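Local coordinates for protein Afp (Microbacterium arborescens, PDB 2YJK) that probably takes up and stores iron as a twelve-subunit Dps protein of the ferritin family, with ferric iron bound at sites between subunits, at residues H64-D67 against Y68-A72. Numbering follows the deposited sequence.
Sequences HAQD and YADTA. With OFE (Iron(II) oxide), chain P.
Y68 folds its ring back over the preceding turn of helix 51-78, so that the carbonyl oxygen of H64 sits over one ring face, 3.2 Å from CG of Y68 and offset toward the rim. CG of Y68 stands anti to its own carbonyl carbon (chi1 -59°), which carries the ring back until its CE2 meets CB of H64 at 3.7 Å. H64 O also accepts the Y68 N-H, N to O 2.8 Å, in a nearly straight bond. The Y68 side chain also packs on I144 and V148 of helix 135-156; an alanine in place of Y68 would probably uncover the H64 carbonyl and open a gap toward these two residues. T71 turns OG1 back to D67 O (3.1 Å), approaching above the carbonyl plane, while its own amide takes that oxygen nearly end-on, so two donors grip one acceptor. On another side of the helix, the Q66 amide and D70 carboxylate planes are turned 76° apart. Q33 NE2 hydrogen-bonds Q66 OE1; K40 of a neighbouring subunit salt-bridges D70 OD1. D70 OD2 binds the iron of iron(II) oxide at 2.6 Å with E74 and that subunit's H43, an intersubunit site as in Dps ferroxidase centres, on a ferritin-like four-helix bundle.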
ATOM      1  N   HIS C  64     -20.374  -1.988   8.777  1.00 25.03           N
ATOM      2  CA  HIS C  64     -20.761  -0.823   9.597  1.00 24.61           C
ATOM      3  C   HIS C  64     -21.414  -1.204  10.926  1.00 25.55           C
ATOM      4  O   HIS C  64     -20.989  -0.708  11.991  1.00 25.46           O
ATOM      5  CB  HIS C  64     -21.676   0.119   8.826  1.00 26.61           C
ATOM      6  CG  HIS C  64     -20.995   0.756   7.636  1.00 32.51           C
ATOM      7  ND1 HIS C  64     -21.687   1.303   6.573  1.00 38.05           N
ATOM      8  CD2 HIS C  64     -19.683   0.856   7.317  1.00 36.45           C
ATOM      9  CE1 HIS C  64     -20.829   1.752   5.672  1.00 39.18           C
ATOM     10  NE2 HIS C  64     -19.608   1.491   6.100  1.00 42.02           N
ATOM     11  N   ALA C  65     -22.447  -2.077  10.896  1.00 24.71           N
ATOM     12  CA  ALA C  65     -23.118  -2.443  12.140  1.00 24.95           C
ATOM     13  C   ALA C  65     -22.088  -3.011  13.163  1.00 25.75           C
ATOM     14  O   ALA C  65     -22.080  -2.614  14.348  1.00 25.75           O
ATOM     15  CB  ALA C  65     -24.309  -3.482  11.866  1.00 25.06           C
ATOM     16  N   GLN C  66     -21.229  -3.912  12.703  1.00 22.70           N
ATOM     17  CA  GLN C  66     -20.201  -4.451  13.571  1.00 25.15           C
ATOM     18  C   GLN C  66     -19.321  -3.352  14.179  1.00 26.02           C
ATOM     19  O   GLN C  66     -19.062  -3.409  15.343  1.00 25.89           O
ATOM     20  CB  GLN C  66     -19.296  -5.515  12.892  1.00 24.79           C
ATOM     21  CG  GLN C  66     -18.367  -6.231  13.909  1.00 27.49           C
ATOM     22  CD  GLN C  66     -19.184  -7.040  14.968  1.00 31.20           C
ATOM     23  OE1 GLN C  66     -19.418  -6.589  16.121  1.00 34.19           O
ATOM     24  NE2 GLN C  66     -19.677  -8.195  14.552  1.00 28.46           N
ATOM     25  N   ASP C  67     -18.890  -2.360  13.400  1.00 26.87           N
ATOM     26  CA  ASP C  67     -18.087  -1.274  13.946  1.00 28.90           C
ATOM     27  C   ASP C  67     -18.886  -0.502  14.963  1.00 27.57           C
ATOM     28  O   ASP C  67     -18.388  -0.221  16.048  1.00 27.80           O
ATOM     29  CB  ASP C  67     -17.559  -0.328  12.871  1.00 30.93           C
ATOM     30  CG  ASP C  67     -16.412  -0.950  12.058  1.00 42.13           C
ATOM     31  OD1 ASP C  67     -15.561  -1.731  12.625  1.00 48.64           O
ATOM     32  OD2 ASP C  67     -16.348  -0.670  10.813  1.00 53.47           O
ATOM     33  N   TYR C  68     -20.129  -0.221  14.651  1.00 26.18           N
ATOM     34  CA  TYR C  68     -20.980   0.554  15.576  1.00 26.76           C
ATOM     35  C   TYR C  68     -21.229  -0.175  16.864  1.00 26.32           C
ATOM     36  O   TYR C  68     -21.176   0.436  17.923  1.00 26.78           O
ATOM     37  CB  TYR C  68     -22.304   0.958  14.921  1.00 24.88           C
ATOM     38  CG  TYR C  68     -22.138   1.796  13.679  1.00 28.55           C
ATOM     39  CD1 TYR C  68     -21.020   2.682  13.524  1.00 31.16           C
ATOM     40  CD2 TYR C  68     -23.066   1.700  12.641  1.00 32.71           C
ATOM     41  CE1 TYR C  68     -20.877   3.431  12.374  1.00 35.32           C
ATOM     42  CE2 TYR C  68     -22.915   2.467  11.469  1.00 33.79           C
ATOM     43  CZ  TYR C  68     -21.859   3.317  11.360  1.00 34.35           C
ATOM     44  OH  TYR C  68     -21.745   4.006  10.193  1.00 38.74           O
ATOM     45  N   ALA C  69     -21.434  -1.492  16.789  1.00 26.09           N
ATOM     46  CA  ALA C  69     -21.660  -2.302  18.006  1.00 26.61           C
ATOM     47  C   ALA C  69     -20.410  -2.188  18.891  1.00 26.14           C
ATOM     48  O   ALA C  69     -20.505  -1.911  20.108  1.00 25.32           O
ATOM     49  CB  ALA C  69     -21.973  -3.799  17.648  1.00 24.76           C
ATOM     50  N   ASP C  70     -19.237  -2.325  18.275  1.00 25.25           N
ATOM     51  CA  ASP C  70     -17.964  -2.193  19.031  1.00 27.93           C
ATOM     52  C   ASP C  70     -17.710  -0.862  19.662  1.00 26.41           C
ATOM     53  O   ASP C  70     -17.209  -0.825  20.764  1.00 26.51           O
ATOM     54  CB  ASP C  70     -16.735  -2.363  18.181  1.00 27.44           C
ATOM     55  CG  ASP C  70     -16.306  -3.749  18.143  1.00 40.47           C
ATOM     56  OD1 ASP C  70     -17.018  -4.387  17.293  1.00 42.79           O
ATOM     57  OD2 ASP C  70     -15.345  -4.183  18.960  1.00 41.96           O
ATOM     58  N   THR C  71     -17.970   0.213  18.926  1.00 25.67           N
ATOM     59  CA  THR C  71     -17.789   1.561  19.490  1.00 27.43           C
ATOM     60  C   THR C  71     -18.762   1.798  20.674  1.00 26.78           C
ATOM     61  O   THR C  71     -18.410   2.468  21.643  1.00 26.62           O
ATOM     62  CB  THR C  71     -18.077   2.612  18.418  1.00 29.45           C
ATOM     63  OG1 THR C  71     -17.249   2.330  17.279  1.00 31.27           O
ATOM     64  CG2 THR C  71     -17.685   3.997  18.916  1.00 30.36           C
ATOM     65  N   ALA C  72     -19.989   1.303  20.555  1.00 23.96           N
ATOM     66  CA  ALA C  72     -20.965   1.552  21.609  1.00 23.68           C
ATOM     67  C   ALA C  72     -20.539   0.699  22.806  1.00 24.43           C
ATOM     68  O   ALA C  72     -20.480   1.186  23.946  1.00 25.44           O
ATOM     69  CB  ALA C  72     -22.418   1.232  21.143  1.00 23.13           C
TER
HETATM   70 FE   OFE P1159     -12.936  -3.762  19.753  1.00 41.44          FE
HETATM   71  O   OFE P1159     -12.808  -4.560  17.746  0.50 15.89           O